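Local coordinates for type II restriction enzyme MunI (Mycoplasma, PDB 1D02), which cuts double-stranded DNA as a homodimeric type II restriction endonuclease, recognising the sequence 5'-CAATTG-3' and cleaving after its 5' cytosine, at residues V56-P59 against D60-K64; P69-L73 against S74-W78; G138-D142 against E143-P147. The protein carries 1 engineered substitution. All coordinates share one frame; numbering follows the deposited sequence.

Interaction 1 (V56-P59 against D60-K64); sequences VVLP and DDVIK
Pro59 stands at the N-cap position of the short helix 60-63, and its carbonyl oxygen takes two backbone N-H groups of the first turn, Val62 N at 2.8 Å and Ile63 N at 3.0 Å. The donors approach differently: Ile63 N lies close to the line of the carbonyl bond (C=O...N angle 163°), as expected of an i to i+4 helical bond, whereas Val62 N sits well above the carbonyl plane. The pyrrolidine ring and Val62 lie side by side and point the same way, with Pro59 CD 4.0 Å from Val62 CG2. At another corner of the ring, Pro59 CB is met by Asp61 OD1 at 3.2 Å; the first torsion of Asp61 (chi1 62°) holds CG between the backbone N and the carbonyl carbon, which turns the carboxylate back toward the proline. This short helical turn belongs to the long excursion between strands 40-44 and 84-88 of the central sheet, far from the centre of the chain, and reaches over to the second subunit of the dimer. There Leu58 and Ile63 both pack on Arg164 of that subunit, and Val62 packs on its Arg181. Within the turn, Leu58 is crossed at about a right angle by Val62 and by Ile63. Ile63 CD1 touches Leu58 CB at 3.8 Å, bent round to it by a second torsion of -69°, while the methyl pair Leu58 CD1 and Val62 CG1 is 4.1 Å apart. On the backbone side of Leu58, one water donates to Leu58 O at 2.6 Å and, more loosely, to Asp60 OD1 at 3.2 Å, linking the residue before the proline to the first residue of the helix.

Interaction 2 (P69-L73 against S74-W78); sequences PLIDL and STTQW. With nucleotides of chain A.
An Asx turn at Asp72-Ser74 runs into a short 3-10 turn that continues to Thr75, in the loop between helix 60-63 and strand 84-88. Asp72 OD1 accepts twice from Ser74 and from one face of its carboxylate: the hydroxyl Ser74 OG, on the syn side, lies 2.7 Å from Asp72 OD1, and Ser74 N lies 3.0 Å from the same oxygen, farther out of the plane. Asp72 CG is anti to the backbone N (chi1 -178°), which carries the carboxylate forward over the turn. The Asp72 carbonyl is gripped from its two opposite faces, by Thr76 OG1 at 2.7 Å from Asp72 O and by Thr75 N at 3.3 Å. A water donates to Asp72 OD2 at 2.6 Å and also bonds to Thr75 OG1, while a second water donates to Leu73 O and Thr76 O.

Beyond the turn the indole of Trp78 gathers the apolar side chains. Leu73 CD2, from within the turn, approaches it obliquely, 3.6 Å from Trp78 CH2, and Ile71 CD1 comes within 4.0 Å of Trp78 CZ2. Thr76 CG2 lies over one face of the ring, toward its rim. Lys161 of the second subunit makes a cation-pi contact with the same indole, and Trp78 CA lies 3.3 Å from the phosphate oxygen OP1 of the cytosine DC2 of chain A. The OD1 to N(i+2) bond of an Asx turn, followed by the i to i+3 bond of a 3-10 turn, thus shapes the loop that brings Trp78 to the DNA and the second subunit.

Interaction 3 (G138-D142 against E143-P147); sequences GGIND and EEILP
Asp142 and Ile145 are the ends of a type I beta turn in the connection from helix 128-138 to strand 148-153 of the central sheet. The turn bond, Ile145 N to Asp142 O, is straight but long and weak, at 3.5 Å. Arg135, on the preceding helix where Pro147 packs against it, reinforces the loop: its NH1 donates to Ile140 O and Asp142 O, and its NH2 to Ile145 O. That guanidinium probably makes tolerable the approach of two acceptors, Asp142 O and Ile145 O, to 3.0 Å. The Asp142 side chain leaves the turn, heading back toward Ile140, and crosses Glu144 obliquely. Its CB does most of the touching, meeting Glu144 OE2 at 3.8 Å and Ile145 CG2 at 4.2 Å. From CB the chain continues to CG, anti to the carbonyl carbon (chi1 -53°), and there the carboxylate divides. One tip, OD2, passes 3.9 Å from Ile140 CG2 of its own segment; the other, OD1, turns to Glu144 and stops 4.1 Å from Glu144 OE1.

The two carboxylates are inclined by 71° to each other. The like charges would be expected to repel mildly, but Glu144 OE1 also has a hydrogen bond with Tyr200 OH, and Tyr200 packs against Asp142 as well. Glu144 reaches back to Asp142 because its chain bends at the second torsion (chi2 -86°). On the buried side the loop is bridged by two branched residues crossing at a slant, with the methyl Ile140 CG2 3.8 Å from Ile145 CG2.

From the N terminus the chain leaves strand 40-44 and enters a long excursion in which interaction 1 starts helix 60-63 and interaction 2 follows with the turn at 72-76 before strand 84-88 returns to the sheet. These two lie in series, their centres 15 Å apart without touching, and both face the second subunit, with Arg164 of that subunit packing on each; Trp78, at the end of interaction 2, also borders the DNA. Interaction 3 comes much later, about 31 Å from interaction 2 between centres, and closes the loop from helix 128-138 into strand 148-153 inside the main body. None of the three nests in or crosses another.

Interaction 1 (V56-P59 against D60-K64)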
loop_
_atom_site.group_PDB
_atom_site.type_symbol
_atom_site.label_atom_id
_atom_site.label_comp_id
_atom_site.label_asym_id
_atom_site.label_seq_id
_atom_site.Cartn_x
_atom_site.Cartn_y
_atom_site.Cartn_z
ATOM N N VAL D 56 -9.274 -18.505 0.201
ATOM C CA VAL D 56 -7.985 -18.447 -0.476
ATOM C C VAL D 56 -7.310 -19.802 -0.222
ATOM O O VAL D 56 -7.277 -20.294 0.910
ATOM C CB VAL D 56 -7.114 -17.304 0.091
ATOM C CG1 VAL D 56 -5.642 -17.497 -0.288
ATOM C CG2 VAL D 56 -7.628 -15.967 -0.416
ATOM N N VAL D 57 -6.794 -20.416 -1.278
ATOM C CA VAL D 57 -6.152 -21.716 -1.139
ATOM C C VAL D 57 -4.731 -21.605 -0.571
ATOM O O VAL D 57 -3.937 -20.770 -1.014
ATOM C CB VAL D 57 -6.116 -22.423 -2.510
ATOM C CG1 VAL D 57 -5.226 -23.670 -2.449
ATOM C CG2 VAL D 57 -7.551 -22.790 -2.921
ATOM N N LEU D 58 -4.442 -22.423 0.438
ATOM C CA LEU D 58 -3.110 -22.468 1.036
ATOM C C LEU D 58 -2.588 -23.895 0.871
ATOM O O LEU D 58 -3.332 -24.860 1.066
ATOM C CB LEU D 58 -3.164 -22.145 2.540
ATOM C CG LEU D 58 -3.653 -20.743 2.927
ATOM C CD1 LEU D 58 -3.597 -20.610 4.456
ATOM C CD2 LEU D 58 -2.781 -19.670 2.275
ATOM N N PRO D 59 -1.301 -24.044 0.528
ATOM C CA PRO D 59 -0.654 -25.351 0.344
ATOM C C PRO D 59 -0.724 -26.123 1.656
ATOM O O PRO D 59 -0.714 -25.517 2.727
ATOM C CB PRO D 59 0.797 -24.994 0.032
ATOM C CG PRO D 59 0.743 -23.615 -0.488
ATOM C CD PRO D 59 -0.401 -22.935 0.189
ATOM N N ASP D 60 -0.764 -27.450 1.580
ATOM C CA ASP D 60 -0.800 -28.288 2.777
ATOM C C ASP D 60 0.337 -27.937 3.730
ATOM O O ASP D 60 0.135 -27.938 4.943
ATOM C CB ASP D 60 -0.662 -29.783 2.433
ATOM C CG ASP D 60 -1.973 -30.437 2.014
ATOM O OD1 ASP D 60 -3.058 -29.823 2.117
ATOM O OD2 ASP D 60 -1.909 -31.609 1.576
ATOM N N ASP D 61 1.521 -27.648 3.189
ATOM C CA ASP D 61 2.655 -27.338 4.052
ATOM C C ASP D 61 2.565 -25.975 4.729
ATOM O O ASP D 61 3.374 -25.669 5.611
ATOM C CB ASP D 61 3.998 -27.515 3.324
ATOM C CG ASP D 61 4.177 -26.592 2.142
ATOM O OD1 ASP D 61 3.300 -25.750 1.864
ATOM O OD2 ASP D 61 5.234 -26.720 1.476
ATOM N N VAL D 62 1.593 -25.158 4.327
ATOM C CA VAL D 62 1.395 -23.886 5.001
ATOM C C VAL D 62 0.306 -24.133 6.046
ATOM O O VAL D 62 0.412 -23.694 7.197
ATOM C CB VAL D 62 0.952 -22.756 4.033
ATOM C CG1 VAL D 62 0.385 -21.567 4.830
ATOM C CG2 VAL D 62 2.170 -22.279 3.211
ATOM N N ILE D 63 -0.737 -24.862 5.657
ATOM C CA ILE D 63 -1.805 -25.188 6.596
ATOM C C ILE D 63 -1.207 -25.798 7.855
ATOM O O ILE D 63 -1.593 -25.461 8.972
ATOM C CB ILE D 63 -2.788 -26.210 5.966
ATOM C CG1 ILE D 63 -3.510 -25.561 4.787
ATOM C CG2 ILE D 63 -3.775 -26.703 6.999
ATOM C CD1 ILE D 63 -4.481 -24.467 5.197
ATOM N N LYS D 64 -0.258 -26.709 7.672
ATOM C CA LYS D 64 0.363 -27.363 8.812
ATOM C C LYS D 64 1.063 -26.405 9.780
ATOM O O LYS D 64 1.169 -26.704 10.971
ATOM C CB LYS D 64 1.356 -28.426 8.322
ATOM C CG LYS D 64 1.996 -29.224 9.445
ATOM C CD LYS D 64 2.733 -30.459 8.935
ATOM C CE LYS D 64 3.240 -31.302 10.110
ATOM N NZ LYS D 64 3.810 -32.606 9.662
HETATM O O HOH W 1 -4.467 -27.217 0.931
#

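Interaction 2 (P69-L73 against S74-W78)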
loop_
_atom_site.group_PDB
_atom_site.type_symbol
_atom_site.label_atom_id
_atom_site.label_comp_id
_atom_site.label_asym_id
_atom_site.label_seq_id
_atom_site.Cartn_x
_atom_site.Cartn_y
_atom_site.Cartn_z
ATOM N N PRO D 69 -8.593 -22.359 12.817
ATOM C CA PRO D 69 -9.786 -22.377 13.658
ATOM C C PRO D 69 -10.847 -23.359 13.198
ATOM O O PRO D 69 -10.992 -23.659 12.004
ATOM C CB PRO D 69 -10.260 -20.929 13.627
ATOM C CG PRO D 69 -9.748 -20.434 12.268
ATOM C CD PRO D 69 -8.369 -21.029 12.227
ATOM N N LEU D 70 -11.585 -23.864 14.178
ATOM C CA LEU D 70 -12.635 -24.829 13.914
ATOM C C LEU D 70 -13.918 -24.159 13.432
ATOM O O LEU D 70 -14.958 -24.183 14.122
ATOM C CB LEU D 70 -12.893 -25.629 15.199
ATOM C CG LEU D 70 -11.688 -26.474 15.628
ATOM C CD1 LEU D 70 -11.818 -26.870 17.104
ATOM C CD2 LEU D 70 -11.572 -27.731 14.712
ATOM N N ILE D 71 -13.831 -23.539 12.261
ATOM C CA ILE D 71 -14.971 -22.897 11.659
ATOM C C ILE D 71 -15.036 -23.332 10.209
ATOM O O ILE D 71 -14.105 -23.945 9.685
ATOM C CB ILE D 71 -14.864 -21.377 11.723
ATOM C CG1 ILE D 71 -13.629 -20.928 10.941
ATOM C CG2 ILE D 71 -14.866 -20.919 13.186
ATOM C CD1 ILE D 71 -13.428 -19.413 10.925
ATOM N N ASP D 72 -16.155 -23.023 9.569
ATOM C CA ASP D 72 -16.373 -23.396 8.180
ATOM C C ASP D 72 -15.951 -22.246 7.275
ATOM O O ASP D 72 -16.703 -21.297 7.070
ATOM C CB ASP D 72 -17.851 -23.723 7.969
ATOM C CG ASP D 72 -18.157 -24.171 6.555
ATOM O OD1 ASP D 72 -17.244 -24.212 5.702
ATOM O OD2 ASP D 72 -19.333 -24.492 6.297
ATOM N N LEU D 73 -14.739 -22.333 6.740
ATOM C CA LEU D 73 -14.235 -21.261 5.890
ATOM C C LEU D 73 -15.052 -21.115 4.615
ATOM O O LEU D 73 -15.099 -20.028 4.031
ATOM C CB LEU D 73 -12.748 -21.493 5.543
ATOM C CG LEU D 73 -11.827 -21.386 6.778
ATOM C CD1 LEU D 73 -10.378 -21.675 6.385
ATOM C CD2 LEU D 73 -11.958 -19.984 7.395
ATOM N N SER D 74 -15.724 -22.183 4.183
ATOM C CA SER D 74 -16.473 -22.088 2.930
ATOM C C SER D 74 -17.650 -21.094 2.979
ATOM O O SER D 74 -18.153 -20.682 1.940
ATOM C CB SER D 74 -16.967 -23.480 2.502
ATOM O OG SER D 74 -18.124 -23.862 3.227
ATOM N N THR D 75 -18.086 -20.707 4.175
ATOM C CA THR D 75 -19.182 -19.754 4.316
ATOM C C THR D 75 -18.792 -18.565 5.183
ATOM O O THR D 75 -19.637 -17.780 5.610
ATOM C CB THR D 75 -20.406 -20.399 4.944
ATOM O OG1 THR D 75 -20.060 -20.960 6.227
ATOM C CG2 THR D 75 -20.939 -21.491 4.011
ATOM N N THR D 76 -17.501 -18.438 5.431
ATOM C CA THR D 76 -17.001 -17.349 6.235
ATOM C C THR D 76 -16.679 -16.181 5.330
ATOM O O THR D 76 -16.056 -16.355 4.292
ATOM C CB THR D 76 -15.737 -17.800 6.980
ATOM O OG1 THR D 76 -16.100 -18.819 7.920
ATOM C CG2 THR D 76 -15.083 -16.628 7.714
ATOM N N GLN D 77 -17.091 -14.988 5.729
ATOM C CA GLN D 77 -16.821 -13.813 4.926
ATOM C C GLN D 77 -15.812 -12.873 5.574
ATOM O O GLN D 77 -16.103 -12.215 6.580
ATOM C CB GLN D 77 -18.128 -13.083 4.631
ATOM C CG GLN D 77 -19.083 -13.976 3.832
ATOM C CD GLN D 77 -20.314 -13.248 3.353
ATOM O OE1 GLN D 77 -20.244 -12.086 2.972
ATOM N NE2 GLN D 77 -21.451 -13.943 3.343
ATOM N N TRP D 78 -14.616 -12.854 4.996
ATOM C CA TRP D 78 -13.529 -11.964 5.416
ATOM C C TRP D 78 -13.181 -11.098 4.213
ATOM O O TRP D 78 -12.870 -11.599 3.128
ATOM C CB TRP D 78 -12.276 -12.740 5.852
ATOM C CG TRP D 78 -12.457 -13.569 7.086
ATOM C CD1 TRP D 78 -13.351 -13.355 8.105
ATOM C CD2 TRP D 78 -11.690 -14.710 7.454
ATOM N NE1 TRP D 78 -13.174 -14.302 9.098
ATOM C CE2 TRP D 78 -12.161 -15.145 8.719
ATOM C CE3 TRP D 78 -10.640 -15.412 6.838
ATOM C CZ2 TRP D 78 -11.616 -16.245 9.380
ATOM C CZ3 TRP D 78 -10.099 -16.509 7.499
ATOM C CH2 TRP D 78 -10.592 -16.913 8.760
ATOM P P DC A 2 -13.667 -8.923 8.451
ATOM O OP1 DC A 2 -14.066 -9.103 7.027
ATOM O OP2 DC A 2 -12.500 -9.662 9.016
ATOM O "O5'" DC A 2 -13.426 -7.372 8.666
ATOM C "C5'" DC A 2 -14.370 -6.457 8.126
ATOM C "C4'" DC A 2 -13.877 -5.044 8.286
ATOM O "O4'" DC A 2 -13.957 -4.667 9.681
ATOM C "C3'" DC A 2 -12.439 -4.786 7.831
ATOM O "O3'" DC A 2 -12.492 -3.691 6.897
ATOM C "C2'" DC A 2 -11.695 -4.487 9.134
ATOM C "C1'" DC A 2 -12.785 -3.966 10.058
ATOM N N1 DC A 2 -12.578 -4.216 11.497
ATOM C C2 DC A 2 -12.654 -3.143 12.393
ATOM O O2 DC A 2 -12.882 -1.995 11.952
ATOM N N3 DC A 2 -12.476 -3.380 13.712
ATOM C C4 DC A 2 -12.246 -4.621 14.149
ATOM N N4 DC A 2 -12.109 -4.818 15.474
ATOM C C5 DC A 2 -12.156 -5.730 13.256
ATOM C C6 DC A 2 -12.326 -5.480 11.950
HETATM O O HOH W 2 -21.373 -23.450 7.573
HETATM O O HOH W 3 -16.142 -18.104 2.377
#

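Interaction 3 (G138-D142 against E143-P147)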
loop_
_atom_site.group_PDB
_atom_site.type_symbol
_atom_site.label_atom_id
_atom_site.label_comp_id
_atom_site.label_asym_id
_atom_site.label_seq_id
_atom_site.Cartn_x
_atom_site.Cartn_y
_atom_site.Cartn_z
ATOM N N GLY D 138 -16.374 -3.719 -9.640
ATOM C CA GLY D 138 -16.833 -2.418 -10.092
ATOM C C GLY D 138 -17.052 -2.277 -11.584
ATOM O O GLY D 138 -17.742 -1.348 -12.012
ATOM N N GLY D 139 -16.445 -3.159 -12.384
ATOM C CA GLY D 139 -16.643 -3.085 -13.822
ATOM C C GLY D 139 -15.716 -2.168 -14.604
ATOM O O GLY D 139 -15.900 -2.019 -15.814
ATOM N N ILE D 140 -14.720 -1.560 -13.951
ATOM C CA ILE D 140 -13.796 -0.644 -14.615
ATOM C C ILE D 140 -12.512 -1.349 -15.043
ATOM O O ILE D 140 -11.626 -1.586 -14.221
ATOM C CB ILE D 140 -13.416 0.546 -13.678
ATOM C CG1 ILE D 140 -14.697 1.220 -13.169
ATOM C CG2 ILE D 140 -12.507 1.565 -14.417
ATOM C CD1 ILE D 140 -14.444 2.264 -12.070
ATOM N N ASN D 141 -12.399 -1.679 -16.332
ATOM C CA ASN D 141 -11.196 -2.332 -16.831
ATOM C C ASN D 141 -10.268 -1.425 -17.640
ATOM O O ASN D 141 -9.227 -1.884 -18.135
ATOM C CB ASN D 141 -11.575 -3.581 -17.648
ATOM C CG ASN D 141 -12.186 -4.662 -16.774
ATOM O OD1 ASN D 141 -11.561 -5.108 -15.812
ATOM N ND2 ASN D 141 -13.414 -5.076 -17.088
ATOM N N ASP D 142 -10.628 -0.146 -17.758
ATOM C CA ASP D 142 -9.803 0.802 -18.509
ATOM C C ASP D 142 -8.424 0.838 -17.867
ATOM O O ASP D 142 -8.291 1.129 -16.677
ATOM C CB ASP D 142 -10.421 2.195 -18.466
ATOM C CG ASP D 142 -11.859 2.207 -18.910
ATOM O OD1 ASP D 142 -12.169 2.940 -19.880
ATOM O OD2 ASP D 142 -12.683 1.496 -18.296
ATOM N N GLU D 143 -7.393 0.563 -18.658
ATOM C CA GLU D 143 -6.049 0.527 -18.119
ATOM C C GLU D 143 -5.469 1.853 -17.666
ATOM O O GLU D 143 -4.579 1.869 -16.820
ATOM C CB GLU D 143 -5.095 -0.081 -19.138
ATOM C CG GLU D 143 -5.481 -1.459 -19.568
ATOM C CD GLU D 143 -4.512 -2.020 -20.588
ATOM O OE1 GLU D 143 -4.693 -3.184 -21.007
ATOM O OE2 GLU D 143 -3.570 -1.294 -20.971
ATOM N N GLU D 144 -5.953 2.960 -18.212
ATOM C CA GLU D 144 -5.376 4.243 -17.852
ATOM C C GLU D 144 -5.838 4.829 -16.525
ATOM O O GLU D 144 -5.340 5.872 -16.094
ATOM C CB GLU D 144 -5.587 5.264 -18.972
ATOM C CG GLU D 144 -6.989 5.800 -19.116
ATOM C CD GLU D 144 -7.900 4.936 -19.977
ATOM O OE1 GLU D 144 -8.989 5.438 -20.316
ATOM O OE2 GLU D 144 -7.554 3.777 -20.307
ATOM N N ILE D 145 -6.769 4.150 -15.869
ATOM C CA ILE D 145 -7.261 4.622 -14.585
ATOM C C ILE D 145 -7.295 3.432 -13.631
ATOM O O ILE D 145 -7.457 2.300 -14.075
ATOM C CB ILE D 145 -8.695 5.208 -14.731
ATOM C CG1 ILE D 145 -8.981 6.128 -13.564
ATOM C CG2 ILE D 145 -9.752 4.103 -14.823
ATOM C CD1 ILE D 145 -8.296 7.471 -13.722
ATOM N N LEU D 146 -7.087 3.680 -12.336
ATOM C CA LEU D 146 -7.178 2.616 -11.334
ATOM C C LEU D 146 -8.641 2.595 -10.885
ATOM O O LEU D 146 -9.335 3.608 -10.973
ATOM C CB LEU D 146 -6.244 2.897 -10.158
ATOM C CG LEU D 146 -4.781 3.036 -10.614
ATOM C CD1 LEU D 146 -3.871 3.188 -9.388
ATOM C CD2 LEU D 146 -4.358 1.810 -11.435
ATOM N N PRO D 147 -9.119 1.459 -10.362
ATOM C CA PRO D 147 -10.510 1.299 -9.918
ATOM C C PRO D 147 -10.900 1.885 -8.573
ATOM O O PRO D 147 -11.988 1.606 -8.080
ATOM C CB PRO D 147 -10.693 -0.213 -9.948
ATOM C CG PRO D 147 -9.316 -0.703 -9.504
ATOM C CD PRO D 147 -8.375 0.186 -10.279
#